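SusD superfamily protein (Bacteroides fragilis NCTC 9343, PDB 3NQP) probably binds glycans at the cell outer membrane of this gut bacterium, in the manner of SusD-type surface proteins. Local coordinates at residues Ala26-Ile31 / Leu117-Gly122; Ala100-Thr103 / Tyr107-Asp110. All coordinates share one frame; numbering follows the deposited sequence.

Contact 1: residues Ala26-Ile31 / Leu117-Gly122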
ATOM      1  N   ALA A  26     -23.063  13.606   5.851  1.00 20.21           N
ATOM      2  CA  ALA A  26     -23.423  12.425   5.057  1.00 20.40           C
ATOM      3  C   ALA A  26     -22.503  12.293   3.832  1.00 20.18           C
ATOM      4  O   ALA A  26     -22.044  11.203   3.512  1.00 17.63           O
ATOM      5  CB  ALA A  26     -24.922  12.454   4.606  1.00 17.41           C
ATOM      6  N   TYR A  27     -22.234  13.396   3.154  1.00 14.52           N
ATOM      7  CA  TYR A  27     -21.421  13.337   1.981  1.00 18.95           C
ATOM      8  C   TYR A  27     -19.969  12.970   2.352  1.00 17.14           C
ATOM      9  O   TYR A  27     -19.327  12.220   1.626  1.00 18.34           O
ATOM     10  CB  TYR A  27     -21.514  14.662   1.227  1.00 17.75           C
ATOM     11  CG  TYR A  27     -21.214  14.567  -0.240  1.00 19.63           C
ATOM     12  CD1 TYR A  27     -22.238  14.363  -1.167  1.00 21.96           C
ATOM     13  CD2 TYR A  27     -19.905  14.700  -0.719  1.00 21.01           C
ATOM     14  CE1 TYR A  27     -21.998  14.327  -2.522  1.00 26.16           C
ATOM     15  CE2 TYR A  27     -19.646  14.666  -2.077  1.00 19.44           C
ATOM     16  CZ  TYR A  27     -20.700  14.468  -2.980  1.00 23.44           C
ATOM     17  OH  TYR A  27     -20.482  14.412  -4.317  1.00 24.77           O
ATOM     18  N   ILE A  28     -19.478  13.452   3.494  1.00 18.71           N
ATOM     19  CA  ILE A  28     -18.156  13.057   3.994  1.00 16.49           C
ATOM     20  C   ILE A  28     -18.093  11.569   4.256  1.00 18.78           C
ATOM     21  O   ILE A  28     -17.079  10.918   3.928  1.00 16.70           O
ATOM     22  CB  ILE A  28     -17.752  13.825   5.287  1.00 20.57           C
ATOM     23  CG1 ILE A  28     -17.299  15.222   4.925  1.00 19.49           C
ATOM     24  CG2 ILE A  28     -16.600  13.118   6.066  1.00 20.24           C
ATOM     25  CD1 ILE A  28     -15.910  15.272   4.315  1.00 17.66           C
ATOM     26  N   ASP A  29     -19.147  11.015   4.852  0.60 16.89           N
ATOM     27  CA  ASP A  29     -19.201   9.575   5.028  0.60 17.90           C
ATOM     28  C   ASP A  29     -19.167   8.838   3.711  0.60 16.13           C
ATOM     29  O   ASP A  29     -18.486   7.825   3.586  0.60 16.06           O
ATOM     30  CB  ASP A  29     -20.438   9.160   5.837  0.60 19.94           C
ATOM     31  CG  ASP A  29     -20.310   9.510   7.305  0.60 19.59           C
ATOM     32  OD1 ASP A  29     -19.306  10.136   7.706  0.60 24.11           O
ATOM     33  OD2 ASP A  29     -21.211   9.140   8.064  0.60 25.23           O
ATOM     34  N   GLY A  30     -19.921   9.339   2.737  1.00 17.87           N
ATOM     35  CA  GLY A  30     -19.958   8.747   1.394  1.00 19.09           C
ATOM     36  C   GLY A  30     -18.601   8.795   0.739  1.00 15.59           C
ATOM     37  O   GLY A  30     -18.182   7.834   0.113  1.00 13.34           O
ATOM     38  N   ILE A  31     -17.948   9.940   0.823  1.00 15.84           N
ATOM     39  CA  ILE A  31     -16.567  10.075   0.304  1.00 15.85           C
ATOM     40  C   ILE A  31     -15.670   8.983   0.914  1.00 14.72           C
ATOM     41  O   ILE A  31     -14.870   8.355   0.206  1.00 13.38           O
ATOM     42  CB  ILE A  31     -15.973  11.483   0.555  1.00 14.88           C
ATOM     43  CG1 ILE A  31     -16.544  12.517  -0.445  1.00 17.67           C
ATOM     44  CG2 ILE A  31     -14.387  11.431   0.533  1.00 13.20           C
ATOM     45  CD1 ILE A  31     -16.376  13.999   0.008  1.00 12.57           C
ATOM     46  N   LEU A 117     -12.778  20.266   5.012  1.00 16.36           N
ATOM     47  CA  LEU A 117     -12.025  20.707   3.825  1.00 15.01           C
ATOM     48  C   LEU A 117     -10.577  20.139   3.887  1.00 15.03           C
ATOM     49  O   LEU A 117     -10.041  19.687   2.886  1.00 15.12           O
ATOM     50  CB  LEU A 117     -12.077  22.225   3.653  1.00 18.11           C
ATOM     51  CG  LEU A 117     -13.452  22.723   3.193  1.00 15.73           C
ATOM     52  CD1 LEU A 117     -13.548  24.236   3.233  1.00 15.80           C
ATOM     53  CD2 LEU A 117     -13.812  22.134   1.803  1.00 11.12           C
ATOM     54  N   GLY A 118      -9.980  20.074   5.072  1.00 16.01           N
ATOM     55  CA  GLY A 118      -8.696  19.427   5.226  1.00 16.44           C
ATOM     56  C   GLY A 118      -8.761  18.001   4.717  1.00 15.47           C
ATOM     57  O   GLY A 118      -7.853  17.519   4.031  1.00 12.99           O
ATOM     58  N   GLU A 119      -9.851  17.318   5.021  1.00 16.02           N
ATOM     59  CA  GLU A 119      -9.957  15.903   4.650  1.00 13.55           C
ATOM     60  C   GLU A 119     -10.055  15.814   3.125  1.00 16.85           C
ATOM     61  O   GLU A 119      -9.368  14.994   2.507  1.00 15.89           O
ATOM     62  CB  GLU A 119     -11.156  15.219   5.300  1.00 12.66           C
ATOM     63  CG  GLU A 119     -11.009  15.017   6.796  1.00 14.25           C
ATOM     64  CD  GLU A 119     -12.144  14.235   7.418  1.00 16.87           C
ATOM     65  OE1 GLU A 119     -13.290  14.591   7.168  1.00 17.06           O
ATOM     66  OE2 GLU A 119     -11.898  13.264   8.195  1.00 17.33           O
ATOM     67  N   VAL A 120     -10.879  16.677   2.522  1.00 12.04           N
ATOM     68  CA  VAL A 120     -11.238  16.503   1.133  1.00 13.63           C
ATOM     69  C   VAL A 120     -10.085  16.946   0.220  1.00 15.50           C
ATOM     70  O   VAL A 120      -9.825  16.304  -0.769  1.00 18.42           O
ATOM     71  CB  VAL A 120     -12.583  17.181   0.793  1.00 13.74           C
ATOM     72  CG1 VAL A 120     -12.801  17.214  -0.684  1.00 16.56           C
ATOM     73  CG2 VAL A 120     -13.738  16.422   1.529  1.00 13.24           C
ATOM     74  N   TYR A 121      -9.356  18.000   0.581  1.00 14.43           N
ATOM     75  CA  TYR A 121      -8.134  18.348  -0.170  1.00 14.86           C
ATOM     76  C   TYR A 121      -7.048  17.307  -0.015  1.00 13.10           C
ATOM     77  O   TYR A 121      -6.348  16.998  -0.977  1.00 12.63           O
ATOM     78  CB  TYR A 121      -7.602  19.694   0.260  1.00 13.32           C
ATOM     79  CG  TYR A 121      -8.312  20.885  -0.342  1.00 16.52           C
ATOM     80  CD1 TYR A 121      -7.929  21.379  -1.601  1.00 13.13           C
ATOM     81  CD2 TYR A 121      -9.309  21.566   0.343  1.00 17.53           C
ATOM     82  CE1 TYR A 121      -8.522  22.495  -2.155  1.00 17.66           C
ATOM     83  CE2 TYR A 121      -9.934  22.690  -0.238  1.00 16.81           C
ATOM     84  CZ  TYR A 121      -9.510  23.149  -1.474  1.00 21.55           C
ATOM     85  OH  TYR A 121     -10.070  24.254  -2.047  1.00 16.55           O
ATOM     86  N   GLY A 122      -6.919  16.735   1.183  1.00 14.12           N
ATOM     87  CA  GLY A 122      -6.007  15.629   1.390  1.00 10.27           C
ATOM     88  C   GLY A 122      -6.307  14.435   0.495  1.00 12.12           C
ATOM     89  O   GLY A 122      -5.398  13.794  -0.050  1.00 13.40           O
TER
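Glu119 is the first residue of 117-122 to meet the helical segment 26-31, and it does so through a single carboxylate oxygen. Its CG is anti to the carbonyl carbon (chi1 -71°) and the chain beyond is extended, which sets OE1 against both arms of Ile28, 3.8 Å from the Ile28 CG2 branch and 3.9 Å from the Ile28 CD1 tip. The two side chains cross at about a right angle, and the approach is van der Waals only. Tyr197 packs on both of them, and Phe181 and Trp198 also touch Glu119.

Val120 follows and carries the apolar part. Its CG2 methyl is the shared partner: Ile28 CD1 lies 3.7 Å from Val120 CG2, and Ile31 CD1 lies 3.9 Å from that same methyl. Two isoleucines about one helical turn apart thus converge on one valine branch. The backbones stay well separated, the nearest CA atoms, of Ile28 and Val120, being 8.2 Å apart.

With segment axes 11.5 Å apart at closest and inclined by 29°, running in roughly the same direction, only 148 Å² is buried. This is wide, side-chain-mediated packing of helix 21-37 against helix 110-135, consistent with the TPR-like helical packing of SusD-family proteins.

Contact 2: residues Ala100-Thr103 / Tyr107-Asp110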
ATOM      1  N   ALA A 100     -16.445  22.874  -3.839  1.00 24.84           N
ATOM      2  CA  ALA A 100     -17.296  23.939  -4.412  1.00 26.29           C
ATOM      3  C   ALA A 100     -18.481  24.280  -3.479  1.00 25.34           C
ATOM      4  O   ALA A 100     -18.734  25.437  -3.187  1.00 27.31           O
ATOM      5  CB  ALA A 100     -17.804  23.513  -5.823  1.00 25.07           C
ATOM      6  N   ARG A 101     -19.185  23.284  -2.972  1.00 24.22           N
ATOM      7  CA  ARG A 101     -20.361  23.585  -2.131  1.00 27.06           C
ATOM      8  C   ARG A 101     -20.082  24.082  -0.726  1.00 27.45           C
ATOM      9  O   ARG A 101     -20.879  24.838  -0.158  1.00 29.92           O
ATOM     10  CB  ARG A 101     -21.269  22.374  -2.017  1.00 26.48           C
ATOM     11  CG  ARG A 101     -21.986  22.035  -3.320  1.00 33.62           C
ATOM     12  CD  ARG A 101     -23.170  21.114  -3.012  1.00 49.06           C
ATOM     13  NE  ARG A 101     -23.453  20.149  -4.069  1.00 59.92           N
ATOM     14  CZ  ARG A 101     -24.588  19.454  -4.181  1.00 73.50           C
ATOM     15  NH1 ARG A 101     -25.585  19.618  -3.308  1.00 76.31           N
ATOM     16  NH2 ARG A 101     -24.739  18.597  -5.191  1.00 77.87           N
ATOM     17  N   VAL A 102     -18.988  23.628  -0.143  1.00 28.57           N
ATOM     18  CA  VAL A 102     -18.746  23.820   1.275  1.00 27.66           C
ATOM     19  C   VAL A 102     -17.808  25.013   1.571  1.00 27.52           C
ATOM     20  O   VAL A 102     -17.887  25.586   2.644  1.00 27.78           O
ATOM     21  CB  VAL A 102     -18.241  22.502   1.920  1.00 28.32           C
ATOM     22  CG1 VAL A 102     -17.652  22.757   3.295  1.00 23.98           C
ATOM     23  CG2 VAL A 102     -19.355  21.492   1.975  1.00 26.75           C
ATOM     24  N   THR A 103     -16.949  25.395   0.623  1.00 27.93           N
ATOM     25  CA  THR A 103     -15.978  26.453   0.861  1.00 28.05           C
ATOM     26  C   THR A 103     -16.619  27.706   1.480  1.00 31.47           C
ATOM     27  O   THR A 103     -16.084  28.242   2.450  1.00 33.79           O
ATOM     28  CB  THR A 103     -15.161  26.776  -0.403  1.00 28.65           C
ATOM     29  OG1 THR A 103     -14.313  25.663  -0.683  1.00 27.94           O
ATOM     30  CG2 THR A 103     -14.267  28.010  -0.221  1.00 25.85           C
ATOM     31  N   TYR A 107     -23.709  27.140   7.196  1.00 25.77           N
ATOM     32  CA  TYR A 107     -24.401  26.210   8.089  1.00 24.56           C
ATOM     33  C   TYR A 107     -23.479  25.229   8.831  1.00 22.75           C
ATOM     34  O   TYR A 107     -23.962  24.355   9.529  1.00 23.73           O
ATOM     35  CB  TYR A 107     -25.439  25.400   7.293  1.00 27.20           C
ATOM     36  CG  TYR A 107     -24.853  24.717   6.059  1.00 23.44           C
ATOM     37  CD1 TYR A 107     -24.231  23.462   6.151  1.00 24.11           C
ATOM     38  CD2 TYR A 107     -24.915  25.323   4.822  1.00 28.52           C
ATOM     39  CE1 TYR A 107     -23.689  22.864   5.046  1.00 22.97           C
ATOM     40  CE2 TYR A 107     -24.389  24.718   3.705  1.00 29.58           C
ATOM     41  CZ  TYR A 107     -23.774  23.495   3.823  1.00 27.07           C
ATOM     42  OH  TYR A 107     -23.257  22.918   2.710  1.00 26.29           O
ATOM     43  N   LEU A 108     -22.169  25.332   8.630  1.00 21.52           N
ATOM     44  CA  LEU A 108     -21.187  24.575   9.417  1.00 19.89           C
ATOM     45  C   LEU A 108     -20.401  25.560  10.287  1.00 17.68           C
ATOM     46  O   LEU A 108     -20.114  26.690   9.888  1.00 19.31           O
ATOM     47  CB  LEU A 108     -20.191  23.820   8.498  1.00 20.64           C
ATOM     48  CG  LEU A 108     -20.766  22.796   7.519  1.00 18.03           C
ATOM     49  CD1 LEU A 108     -19.677  22.236   6.568  1.00 20.77           C
ATOM     50  CD2 LEU A 108     -21.488  21.698   8.273  1.00 21.38           C
ATOM     51  N   SER A 109     -20.002  25.101  11.451  1.00 16.71           N
ATOM     52  CA  SER A 109     -19.012  25.813  12.233  1.00 18.58           C
ATOM     53  C   SER A 109     -17.717  25.929  11.412  1.00 17.45           C
ATOM     54  O   SER A 109     -17.417  25.097  10.538  1.00 16.38           O
ATOM     55  CB  SER A 109     -18.722  25.075  13.552  1.00 19.09           C
ATOM     56  OG  SER A 109     -18.117  23.824  13.323  1.00 17.01           O
ATOM     57  N   ASP A 110     -16.956  26.968  11.689  1.00 17.21           N
ATOM     58  CA  ASP A 110     -15.642  27.092  11.094  1.00 18.30           C
ATOM     59  C   ASP A 110     -14.792  25.839  11.320  1.00 17.30           C
ATOM     60  O   ASP A 110     -14.112  25.410  10.394  1.00 17.21           O
ATOM     61  CB  ASP A 110     -14.898  28.286  11.646  1.00 17.74           C
ATOM     62  CG  ASP A 110     -15.555  29.618  11.310  1.00 20.04           C
ATOM     63  OD1 ASP A 110     -16.545  29.705  10.545  1.00 23.49           O
ATOM     64  OD2 ASP A 110     -15.052  30.594  11.858  1.00 19.85           O
TER
HETATM   65  O   HOH W   1     -23.587  24.414   0.263  1.00 32.88           O
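Val102 turns its CG1 methyl onto the end of Leu108, with Leu108 CD1 at 3.9 Å from Val102 CG1. The side chains cross at about a right angle, so the overlap is methyl to methyl and not along their lengths. Val102 CG1 is anti to the backbone N (chi1 166°), which puts CG2 anti to the carbonyl carbon, 4.2 Å from Tyr107 OH. One methyl thus packs on Leu108, while the other makes a looser approach to the Tyr107 hydroxyl. Lys113 of helix 110-135 touches both Val102 and Leu108.

The polar half of the contact is indirect. Tyr107 OH stands 4.2 Å from Arg101 O, and a water bridges the two: it donates to Arg101 O at 2.8 Å from its oxygen, which is also hydrogen-bonded to Tyr107 OH at 2.9 Å, at the ring's edge and in its plane. Tyr107 CG sits between the backbone N and the carbonyl carbon (chi1 53°), an orientation that directs the ring back to the helix end. Trp18 packs against Val102 and Tyr107 and makes a cation-pi contact with Arg101, tying the N-terminal part of the chain to this corner.

Just beyond, Ser109 occupies the N-cap position of helix 110-135, its OG accepting from Met112 N. Together these features describe a short helix-loop-helix connection, in which the loop folds back on the C-terminal end of helix 89-102 before the next helix starts.

In the fold
The centres of contact 1 and contact 2 are about 12 Å apart, on the same side of the chain's centre, and helix 110-135 joins them: it starts at the loop of contact 2 and supplies segment 117-122 to contact 1. Leu117 makes the direct bridge, its CD1 lying 4.1 Å from Thr103 CA and its CD2 4.2 Å from Val102 CG1. In sequence, contact 2 falls between the two segments of contact 1. The centre of contact 2 is about 32 Å from the centre of the chain, against about 21 Å for contact 1, consistent with its partly buried character. Trp18, already met at contact 2, also stacks edge-to-face with Tyr27 of segment 26-31.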